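Local coordinates for protein cyclodipeptide synthase, BtCDPS (Bacillus thermoamylovorans, PDB 6ZTU) that probably acts as an aminoacyltransferase that joins two amino acids into a cyclic dipeptide, at residues 49-52 with 53-57; 96-99 with 100-104; 120-123 with 124-128. One frame throughout, in Å; residues are numbered along the deposited sequence.

How the contacts relate
All three are local contacts between neighbouring helical turns; contacts 1 and 2 run off the C-terminal ends of helices 42-55 and 79-103, while contact 3 stays inside helix 120-135. Contacts 1 and 2 are partly buried and sit on the same side of the chain's centre, with centres 12 Å apart. They touch directly: Asp50 OD2 forms a salt bridge with Lys103 NZ at 3.0 Å. Contact 3 is a surface contact about 19 Å from contact 1 and 18 Å from contact 2, nearest atoms. The aromatic and amide packing of contact 1 lies against strand 28-32, whereas the ion pairs of contacts 2 and 3 involve exposed residues, Arg102 and Lys120.

Contact 1: residues 49-52 with 53-57; sequences IDWS and SKNFK
Trp51 and Asn55, one turn apart, meet through an indole face and a side-chain amide. From CB, which is 3.6 Å from Trp51 O, the Asn55 side chain leads to CG, beside its own backbone N (chi1 -82°) and anti to the carbonyl carbon, and on to ND2. This nitrogen donates to Trp51 O at 2.9 Å, and the bond is almost straight, with an N-H...O angle of 174°. The acceptor lies in the amide plane, while the donor is tilted from the carbonyl plane. ND2 also sits over one face of the indole, offset toward the rim and nearest Trp51 NE1 at 3.2 Å; both are donors, so that approach is packing. At the other branch, OD1 has a weak hydrogen bond from Lys7.

This is the C-terminal end of the helix in the beta-alpha-beta unit formed by strand 28-32, helix 42-55 and strand 58-63. Phe56 is the first residue to leave helical backbone angles, yet its N still donates to Ser52 O at 2.9 Å. Its ring turns an edge toward the Trp51 face in an offset edge-to-face pair, planes at 68°, with Phe56 CE1 3.8 Å from Trp51 CH2. Both side chains also touch Ile29 of strand 28-32.

On another side of the helix, Ile49 O accepts twice from Ser53: from N at 2.8 Å and from OG at 2.7 Å, reaching the carbonyl from opposite faces of its plane. Ile49 itself faces helix 79-103, touching Ser97, Ala100 and Leu101.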
ATOM      1  N   ILE A  49       3.490 -10.647  -9.268  1.00 30.41           N
ATOM      2  CA  ILE A  49       4.800 -11.154  -8.890  1.00 30.61           C
ATOM      3  C   ILE A  49       5.540 -11.704 -10.104  1.00 28.79           C
ATOM      4  O   ILE A  49       6.751 -11.520 -10.233  1.00 31.11           O
ATOM      5  CB  ILE A  49       4.643 -12.197  -7.769  1.00 30.61           C
ATOM      6  CG1 ILE A  49       4.209 -11.499  -6.471  1.00 30.71           C
ATOM      7  CG2 ILE A  49       5.936 -12.957  -7.545  1.00 30.77           C
ATOM      8  CD1 ILE A  49       3.702 -12.439  -5.402  1.00 28.30           C
ATOM      9  N   ASP A  50       4.828 -12.360 -11.025  1.00 34.44           N
ATOM     10  CA  ASP A  50       5.469 -12.820 -12.259  1.00 34.73           C
ATOM     11  C   ASP A  50       6.052 -11.654 -13.046  1.00 31.87           C
ATOM     12  O   ASP A  50       7.209 -11.696 -13.474  1.00 29.48           O
ATOM     13  CB  ASP A  50       4.470 -13.586 -13.127  1.00 36.88           C
ATOM     14  CG  ASP A  50       4.083 -14.920 -12.531  1.00 41.19           C
ATOM     15  OD1 ASP A  50       4.835 -15.429 -11.676  1.00 39.93           O
ATOM     16  OD2 ASP A  50       3.028 -15.460 -12.925  1.00 43.83           O
ATOM     17  N   TRP A  51       5.253 -10.605 -13.255  1.00 31.20           N
ATOM     18  CA  TRP A  51       5.741  -9.417 -13.944  1.00 30.84           C
ATOM     19  C   TRP A  51       6.881  -8.761 -13.178  1.00 30.49           C
ATOM     20  O   TRP A  51       7.882  -8.356 -13.775  1.00 29.49           O
ATOM     21  CB  TRP A  51       4.586  -8.429 -14.157  1.00 31.81           C
ATOM     22  CG  TRP A  51       4.985  -7.113 -14.768  1.00 31.33           C
ATOM     23  CD1 TRP A  51       5.169  -6.843 -16.098  1.00 30.93           C
ATOM     24  CD2 TRP A  51       5.230  -5.891 -14.072  1.00 30.12           C
ATOM     25  NE1 TRP A  51       5.524  -5.526 -16.264  1.00 32.80           N
ATOM     26  CE2 TRP A  51       5.566  -4.916 -15.036  1.00 27.52           C
ATOM     27  CE3 TRP A  51       5.192  -5.520 -12.720  1.00 29.84           C
ATOM     28  CZ2 TRP A  51       5.868  -3.595 -14.694  1.00 29.81           C
ATOM     29  CZ3 TRP A  51       5.493  -4.209 -12.380  1.00 27.43           C
ATOM     30  CH2 TRP A  51       5.826  -3.260 -13.361  1.00 28.09           C
ATOM     31  N   SER A  52       6.742  -8.631 -11.853  1.00 28.64           N
ATOM     32  CA  SER A  52       7.790  -7.983 -11.071  1.00 25.81           C
ATOM     33  C   SER A  52       9.087  -8.769 -11.145  1.00 29.73           C
ATOM     34  O   SER A  52      10.171  -8.184 -11.244  1.00 29.77           O
ATOM     35  CB  SER A  52       7.357  -7.848  -9.613  1.00 27.23           C
ATOM     36  OG  SER A  52       6.329  -6.884  -9.487  1.00 28.42           O
ATOM     37  N   SER A  53       8.986 -10.099 -11.061  1.00 31.97           N
ATOM     38  CA  SER A  53      10.167 -10.953 -11.074  1.00 33.77           C
ATOM     39  C   SER A  53      10.910 -10.856 -12.396  1.00 32.44           C
ATOM     40  O   SER A  53      12.130 -11.041 -12.435  1.00 36.24           O
ATOM     41  CB  SER A  53       9.767 -12.406 -10.804  1.00 32.22           C
ATOM     42  OG  SER A  53       9.181 -12.561  -9.528  1.00 38.91           O
ATOM     43  N   LYS A  54      10.196 -10.574 -13.491  1.00 37.17           N
ATOM     44  CA  LYS A  54      10.862 -10.440 -14.780  1.00 34.04           C
ATOM     45  C   LYS A  54      11.534  -9.090 -14.936  1.00 37.49           C
ATOM     46  O   LYS A  54      12.538  -8.981 -15.642  1.00 39.97           O
ATOM     47  CB  LYS A  54       9.867 -10.651 -15.921  1.00 39.41           C
ATOM     48  CG  LYS A  54       9.887 -12.054 -16.496  1.00 52.00           C
ATOM     49  CD  LYS A  54       9.761 -13.112 -15.398  1.00 51.71           C
ATOM     50  CE  LYS A  54       9.830 -14.513 -15.984  1.00 57.14           C
ATOM     51  NZ  LYS A  54       9.135 -14.553 -17.303  1.00 57.84           N
ATOM     52  N   ASN A  55      11.014  -8.063 -14.271  1.00 32.76           N
ATOM     53  CA  ASN A  55      11.435  -6.696 -14.525  1.00 29.69           C
ATOM     54  C   ASN A  55      12.421  -6.151 -13.501  1.00 35.08           C
ATOM     55  O   ASN A  55      13.307  -5.377 -13.875  1.00 33.68           O
ATOM     56  CB  ASN A  55      10.209  -5.776 -14.575  1.00 31.74           C
ATOM     57  CG  ASN A  55       9.513  -5.806 -15.928  1.00 37.73           C
ATOM     58  OD1 ASN A  55       9.896  -5.085 -16.846  1.00 42.91           O
ATOM     59  ND2 ASN A  55       8.487  -6.636 -16.051  1.00 34.41           N
ATOM     60  N   PHE A  56      12.303  -6.520 -12.230  1.00 30.32           N
ATOM     61  CA  PHE A  56      13.033  -5.838 -11.172  1.00 28.54           C
ATOM     62  C   PHE A  56      14.124  -6.711 -10.564  1.00 30.07           C
ATOM     63  O   PHE A  56      13.994  -7.933 -10.488  1.00 30.75           O
ATOM     64  CB  PHE A  56      12.073  -5.386 -10.068  1.00 30.06           C
ATOM     65  CG  PHE A  56      11.198  -4.246 -10.480  1.00 26.63           C
ATOM     66  CD1 PHE A  56      10.005  -4.477 -11.151  1.00 28.47           C
ATOM     67  CD2 PHE A  56      11.591  -2.943 -10.238  1.00 27.48           C
ATOM     68  CE1 PHE A  56       9.203  -3.418 -11.549  1.00 25.99           C
ATOM     69  CE2 PHE A  56      10.799  -1.886 -10.631  1.00 27.83           C
ATOM     70  CZ  PHE A  56       9.600  -2.126 -11.291  1.00 28.82           C
ATOM     71  N   LYS A  57      15.190  -6.051 -10.100  1.00 27.80           N
ATOM     72  CA  LYS A  57      16.272  -6.765  -9.426  1.00 31.28           C
ATOM     73  C   LYS A  57      15.799  -7.381  -8.113  1.00 31.64           C
ATOM     74  O   LYS A  57      16.169  -8.513  -7.777  1.00 28.50           O
ATOM     75  CB  LYS A  57      17.445  -5.818  -9.178  1.00 30.44           C
ATOM     76  CG  LYS A  57      18.099  -5.306 -10.445  1.00 36.71           C
ATOM     77  CD  LYS A  57      19.301  -4.440 -10.111  1.00 44.55           C
ATOM     78  CE  LYS A  57      19.676  -3.540 -11.279  1.00 49.23           C
ATOM     79  NZ  LYS A  57      20.922  -2.780 -10.987  1.00 51.21           N
TER

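Contact 2: residues 96-99 with 100-104; sequences FSEE and ALRKN
Glu98 and Arg102 form an i to i+4 salt bridge on the last turns of helix 79-103. Arg102 grips the carboxylate side-on: NE donates to Glu98 OE2 at 2.8 Å, and NH2 to Glu98 OE1 at 2.9 Å. The first bond is nearly straight (177°). Both oxygens are met on their syn sides and lie close to the guanidinium plane, although the two flat groups are turned 30° from each other. The bend of Glu98 at chi2 (-88°) and that of Arg102 at chi3 bring the groups together. Arg102 is exposed and Glu98 partly so, which puts this pair on the solvent side; each charge is probably largely offset by the other.

The buried side is lined by Ser97, Ala100 and Leu101, and packing from other elements closes over it. Ser97 touches Ile45 of helix 42-55 and Ile110 of strand 110-112, Ala100 touches His46, and Leu101 packs on Ile108 and Ile110. Glu99 OE1, on a partly exposed residue, is likewise held from helix 42-55, by Gln42 and His46.

Asn104, the first residue beyond the helical angles, brings both its backbone N and its side-chain ND2 to Ala100 O, from opposite faces of the carbonyl plane; ND2, which also bonds Asp50 OD1, lies 2.7 Å from Ala100 O.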
ATOM      1  N   PHE A  96      -0.624 -17.013  -1.292  1.00 35.88           N
ATOM      2  CA  PHE A  96      -0.550 -16.787  -2.733  1.00 32.84           C
ATOM      3  C   PHE A  96       0.736 -16.074  -3.115  1.00 34.97           C
ATOM      4  O   PHE A  96       1.323 -16.361  -4.163  1.00 32.97           O
ATOM      5  CB  PHE A  96      -1.756 -15.975  -3.209  1.00 34.82           C
ATOM      6  CG  PHE A  96      -3.071 -16.677  -3.035  1.00 44.29           C
ATOM      7  CD1 PHE A  96      -3.137 -18.064  -3.015  1.00 43.45           C
ATOM      8  CD2 PHE A  96      -4.246 -15.952  -2.904  1.00 44.33           C
ATOM      9  CE1 PHE A  96      -4.350 -18.710  -2.852  1.00 46.32           C
ATOM     10  CE2 PHE A  96      -5.463 -16.596  -2.752  1.00 47.20           C
ATOM     11  CZ  PHE A  96      -5.511 -17.978  -2.720  1.00 45.97           C
ATOM     12  N   SER A  97       1.171 -15.114  -2.299  1.00 31.94           N
ATOM     13  CA  SER A  97       2.420 -14.425  -2.599  1.00 31.29           C
ATOM     14  C   SER A  97       3.609 -15.373  -2.500  1.00 33.83           C
ATOM     15  O   SER A  97       4.496 -15.353  -3.356  1.00 30.50           O
ATOM     16  CB  SER A  97       2.601 -13.232  -1.657  1.00 32.26           C
ATOM     17  OG  SER A  97       1.525 -12.318  -1.813  1.00 29.81           O
ATOM     18  N   GLU A  98       3.649 -16.196  -1.450  1.00 34.10           N
ATOM     19  CA  GLU A  98       4.749 -17.144  -1.303  1.00 34.15           C
ATOM     20  C   GLU A  98       4.818 -18.091  -2.497  1.00 37.59           C
ATOM     21  O   GLU A  98       5.904 -18.332  -3.038  1.00 35.46           O
ATOM     22  CB  GLU A  98       4.590 -17.918   0.004  1.00 35.62           C
ATOM     23  CG  GLU A  98       5.792 -18.760   0.382  1.00 38.71           C
ATOM     24  CD  GLU A  98       5.738 -20.150  -0.215  1.00 50.94           C
ATOM     25  OE1 GLU A  98       4.621 -20.627  -0.523  1.00 51.03           O
ATOM     26  OE2 GLU A  98       6.817 -20.764  -0.383  1.00 55.46           O
ATOM     27  N   GLU A  99       3.664 -18.619  -2.932  1.00 39.49           N
ATOM     28  CA  GLU A  99       3.598 -19.473  -4.120  1.00 38.83           C
ATOM     29  C   GLU A  99       4.315 -18.847  -5.305  1.00 41.29           C
ATOM     30  O   GLU A  99       5.206 -19.453  -5.908  1.00 40.98           O
ATOM     31  CB  GLU A  99       2.145 -19.730  -4.516  1.00 41.59           C
ATOM     32  CG  GLU A  99       1.380 -20.705  -3.678  1.00 48.44           C
ATOM     33  CD  GLU A  99      -0.069 -20.790  -4.124  1.00 53.75           C
ATOM     34  OE1 GLU A  99      -0.409 -20.152  -5.154  1.00 49.20           O
ATOM     35  OE2 GLU A  99      -0.863 -21.479  -3.444  1.00 58.12           O
ATOM     36  N   ALA A 100       3.912 -17.624  -5.665  1.00 35.65           N
ATOM     37  CA  ALA A 100       4.410 -17.002  -6.883  1.00 34.79           C
ATOM     38  C   ALA A 100       5.878 -16.620  -6.752  1.00 34.73           C
ATOM     39  O   ALA A 100       6.647 -16.736  -7.715  1.00 34.38           O
ATOM     40  CB  ALA A 100       3.553 -15.780  -7.223  1.00 33.27           C
ATOM     41  N   LEU A 101       6.289 -16.151  -5.575  1.00 34.15           N
ATOM     42  CA  LEU A 101       7.702 -15.863  -5.369  1.00 31.56           C
ATOM     43  C   LEU A 101       8.531 -17.134  -5.519  1.00 34.54           C
ATOM     44  O   LEU A 101       9.530 -17.155  -6.249  1.00 33.50           O
ATOM     45  CB  LEU A 101       7.909 -15.227  -3.998  1.00 30.40           C
ATOM     46  CG  LEU A 101       7.429 -13.772  -3.916  1.00 30.31           C
ATOM     47  CD1 LEU A 101       7.349 -13.319  -2.456  1.00 28.58           C
ATOM     48  CD2 LEU A 101       8.331 -12.851  -4.730  1.00 28.50           C
ATOM     49  N   ARG A 102       8.101 -18.213  -4.862  1.00 35.34           N
ATOM     50  CA  ARG A 102       8.820 -19.479  -4.967  1.00 38.22           C
ATOM     51  C   ARG A 102       8.860 -19.969  -6.411  1.00 39.09           C
ATOM     52  O   ARG A 102       9.909 -20.403  -6.897  1.00 37.82           O
ATOM     53  CB  ARG A 102       8.171 -20.520  -4.055  1.00 41.88           C
ATOM     54  CG  ARG A 102       8.762 -21.914  -4.192  1.00 43.30           C
ATOM     55  CD  ARG A 102       8.421 -22.780  -2.986  1.00 46.31           C
ATOM     56  NE  ARG A 102       7.070 -22.536  -2.484  1.00 52.52           N
ATOM     57  CZ  ARG A 102       5.966 -23.079  -2.993  1.00 56.17           C
ATOM     58  NH1 ARG A 102       6.043 -23.902  -4.031  1.00 58.44           N
ATOM     59  NH2 ARG A 102       4.779 -22.795  -2.466  1.00 51.59           N
ATOM     60  N   LYS A 103       7.732 -19.869  -7.119  1.00 38.02           N
ATOM     61  CA  LYS A 103       7.684 -20.247  -8.528  1.00 40.40           C
ATOM     62  C   LYS A 103       8.742 -19.518  -9.347  1.00 43.00           C
ATOM     63  O   LYS A 103       9.312 -20.087 -10.287  1.00 42.18           O
ATOM     64  CB  LYS A 103       6.286 -19.965  -9.082  1.00 41.14           C
ATOM     65  CG  LYS A 103       6.090 -20.317 -10.542  1.00 42.81           C
ATOM     66  CD  LYS A 103       4.677 -19.965 -10.991  1.00 44.07           C
ATOM     67  CE  LYS A 103       4.514 -18.463 -11.183  1.00 47.16           C
ATOM     68  NZ  LYS A 103       3.098 -18.075 -11.479  1.00 45.26           N
ATOM     69  N   ASN A 104       9.025 -18.260  -9.008  1.00 37.70           N
ATOM     70  CA  ASN A 104      10.003 -17.460  -9.732  1.00 34.37           C
ATOM     71  C   ASN A 104      11.412 -17.576  -9.173  1.00 36.45           C
ATOM     72  O   ASN A 104      12.289 -16.816  -9.594  1.00 39.33           O
ATOM     73  CB  ASN A 104       9.588 -15.984  -9.719  1.00 35.97           C
ATOM     74  CG  ASN A 104       8.449 -15.694 -10.661  1.00 38.10           C
ATOM     75  OD1 ASN A 104       8.676 -15.370 -11.824  1.00 40.51           O
ATOM     76  ND2 ASN A 104       7.216 -15.771 -10.159  1.00 36.77           N
TER

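Contact 3: residues 120-123 with 124-128; sequences KIYN and EVYQN
Tyr126 N bonds to Tyr122 O at 2.9 Å within a regular run of i to i+4 backbone bonds, from Glu124 N to Lys120 O through to Gln127 N to Asn123 O. The two tyrosines follow that spacing: their side chains lie side by side, pointing the same way. The rings are near parallel, planes at 30°, but slid apart with centroids at 5.6 Å, so they barely overlap. Tyr122 OH instead sits 4.1 Å above the centre of one face of the Tyr126 ring, and Tyr122 CE2 is 4.1 Å from Tyr126 CB. That hydroxyl is hydrogen-bonded to Ala179 O of helix 167-191, whose Pro182 also touches Tyr122 and Val125.

On the exposed side, the Lys120 chain runs extended until it bends at chi4 (-81°), bringing NZ to both Glu124 oxygens. OE1 and OE2 are each 3.2 Å from NZ, a forked salt bridge whose hydrogen bonds are weak. Tyr122, the buried member, is tied through OH to the backbone of a neighbouring helix, whereas the ion pair, equally long on both arms, is probably a looser electrostatic link between turns at the surface.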
ATOM      1  N   LYS A 120      14.053   2.362  12.843  1.00 21.60           N
ATOM      2  CA  LYS A 120      14.103   3.792  13.127  1.00 22.96           C
ATOM      3  C   LYS A 120      13.502   4.607  11.990  1.00 22.97           C
ATOM      4  O   LYS A 120      12.887   5.651  12.232  1.00 26.21           O
ATOM      5  CB  LYS A 120      15.539   4.243  13.387  1.00 26.61           C
ATOM      6  CG  LYS A 120      15.663   5.710  13.791  1.00 28.88           C
ATOM      7  CD  LYS A 120      16.990   6.005  14.486  1.00 32.06           C
ATOM      8  CE  LYS A 120      17.070   7.440  14.989  1.00 35.16           C
ATOM      9  NZ  LYS A 120      17.444   8.387  13.913  1.00 41.82           N
ATOM     10  N   ILE A 121      13.689   4.173  10.744  1.00 22.23           N
ATOM     11  CA  ILE A 121      13.143   4.957   9.641  1.00 20.91           C
ATOM     12  C   ILE A 121      11.623   4.919   9.676  1.00 21.85           C
ATOM     13  O   ILE A 121      10.962   5.962   9.562  1.00 22.76           O
ATOM     14  CB  ILE A 121      13.674   4.469   8.280  1.00 21.38           C
ATOM     15  CG1 ILE A 121      15.201   4.302   8.290  1.00 24.29           C
ATOM     16  CG2 ILE A 121      13.228   5.439   7.175  1.00 24.42           C
ATOM     17  CD1 ILE A 121      15.957   5.574   8.526  1.00 25.10           C
ATOM     18  N   TYR A 122      11.045   3.722   9.827  1.00 20.41           N
ATOM     19  CA  TYR A 122       9.592   3.620   9.877  1.00 21.06           C
ATOM     20  C   TYR A 122       9.030   4.488  10.996  1.00 23.41           C
ATOM     21  O   TYR A 122       8.043   5.216  10.803  1.00 21.86           O
ATOM     22  CB  TYR A 122       9.144   2.160  10.063  1.00 19.79           C
ATOM     23  CG  TYR A 122       7.642   2.095  10.207  1.00 20.85           C
ATOM     24  CD1 TYR A 122       6.821   1.991   9.089  1.00 20.06           C
ATOM     25  CD2 TYR A 122       7.040   2.206  11.462  1.00 21.45           C
ATOM     26  CE1 TYR A 122       5.437   1.972   9.216  1.00 24.78           C
ATOM     27  CE2 TYR A 122       5.657   2.206  11.598  1.00 23.79           C
ATOM     28  CZ  TYR A 122       4.863   2.090  10.474  1.00 24.09           C
ATOM     29  OH  TYR A 122       3.485   2.064  10.608  1.00 21.03           O
ATOM     30  N   ASN A 123       9.635   4.409  12.185  1.00 22.48           N
ATOM     31  CA  ASN A 123       9.074   5.110  13.333  1.00 25.36           C
ATOM     32  C   ASN A 123       9.178   6.615  13.163  1.00 25.42           C
ATOM     33  O   ASN A 123       8.244   7.346  13.503  1.00 26.06           O
ATOM     34  CB  ASN A 123       9.775   4.668  14.617  1.00 26.43           C
ATOM     35  CG  ASN A 123       9.238   3.350  15.139  1.00 34.47           C
ATOM     36  OD1 ASN A 123       8.059   3.036  14.955  1.00 33.56           O
ATOM     37  ND2 ASN A 123      10.092   2.570  15.790  1.00 36.52           N
ATOM     38  N   GLU A 124      10.303   7.100  12.638  1.00 22.52           N
ATOM     39  CA  GLU A 124      10.461   8.544  12.513  1.00 22.79           C
ATOM     40  C   GLU A 124       9.554   9.110  11.428  1.00 22.92           C
ATOM     41  O   GLU A 124       8.968  10.182  11.605  1.00 24.77           O
ATOM     42  CB  GLU A 124      11.924   8.875  12.268  1.00 26.36           C
ATOM     43  CG  GLU A 124      12.727   8.556  13.526  1.00 35.40           C
ATOM     44  CD  GLU A 124      14.119   9.140  13.529  1.00 41.91           C
ATOM     45  OE1 GLU A 124      14.754   9.189  12.458  1.00 42.18           O
ATOM     46  OE2 GLU A 124      14.573   9.542  14.622  1.00 47.31           O
ATOM     47  N   VAL A 125       9.398   8.395  10.316  1.00 20.36           N
ATOM     48  CA  VAL A 125       8.435   8.850   9.309  1.00 20.48           C
ATOM     49  C   VAL A 125       7.015   8.804   9.865  1.00 22.38           C
ATOM     50  O   VAL A 125       6.219   9.732   9.663  1.00 21.51           O
ATOM     51  CB  VAL A 125       8.578   8.011   8.030  1.00 21.92           C
ATOM     52  CG1 VAL A 125       7.480   8.376   7.028  1.00 21.36           C
ATOM     53  CG2 VAL A 125       9.952   8.238   7.425  1.00 23.39           C
ATOM     54  N   TYR A 126       6.669   7.719  10.567  1.00 20.50           N
ATOM     55  CA  TYR A 126       5.356   7.606  11.201  1.00 21.32           C
ATOM     56  C   TYR A 126       5.100   8.769  12.153  1.00 23.97           C
ATOM     57  O   TYR A 126       4.008   9.355  12.154  1.00 22.76           O
ATOM     58  CB  TYR A 126       5.274   6.268  11.949  1.00 19.85           C
ATOM     59  CG  TYR A 126       3.920   5.868  12.501  1.00 24.58           C
ATOM     60  CD1 TYR A 126       2.766   5.999  11.753  1.00 21.80           C
ATOM     61  CD2 TYR A 126       3.822   5.287  13.752  1.00 33.83           C
ATOM     62  CE1 TYR A 126       1.540   5.617  12.248  1.00 24.89           C
ATOM     63  CE2 TYR A 126       2.604   4.891  14.259  1.00 37.11           C
ATOM     64  CZ  TYR A 126       1.463   5.062  13.506  1.00 36.61           C
ATOM     65  OH  TYR A 126       0.244   4.660  14.015  1.00 37.81           O
ATOM     66  N   GLN A 127       6.101   9.116  12.976  1.00 22.42           N
ATOM     67  CA  GLN A 127       5.966  10.265  13.872  1.00 23.40           C
ATOM     68  C   GLN A 127       5.729  11.552  13.092  1.00 23.37           C
ATOM     69  O   GLN A 127       4.950  12.409  13.526  1.00 25.18           O
ATOM     70  CB  GLN A 127       7.210  10.423  14.746  1.00 26.56           C
ATOM     71  CG  GLN A 127       7.451   9.296  15.757  1.00 31.32           C
ATOM     72  CD  GLN A 127       8.916   9.262  16.213  1.00 39.27           C
ATOM     73  OE1 GLN A 127       9.577  10.302  16.273  1.00 42.16           O
ATOM     74  NE2 GLN A 127       9.426   8.073  16.527  1.00 39.19           N
ATOM     75  N   ASN A 128       6.433  11.730  11.968  1.00 22.93           N
ATOM     76  CA  ASN A 128       6.186  12.906  11.127  1.00 24.35           C
ATOM     77  C   ASN A 128       4.761  12.915  10.598  1.00 25.44           C
ATOM     78  O   ASN A 128       4.099  13.959  10.579  1.00 23.78           O
ATOM     79  CB  ASN A 128       7.151  12.951   9.943  1.00 26.96           C
ATOM     80  CG  ASN A 128       8.550  13.345  10.342  1.00 37.27           C
ATOM     81  OD1 ASN A 128       8.750  14.078  11.303  1.00 46.19           O
ATOM     82  ND2 ASN A 128       9.536  12.860   9.594  1.00 42.18           N
TER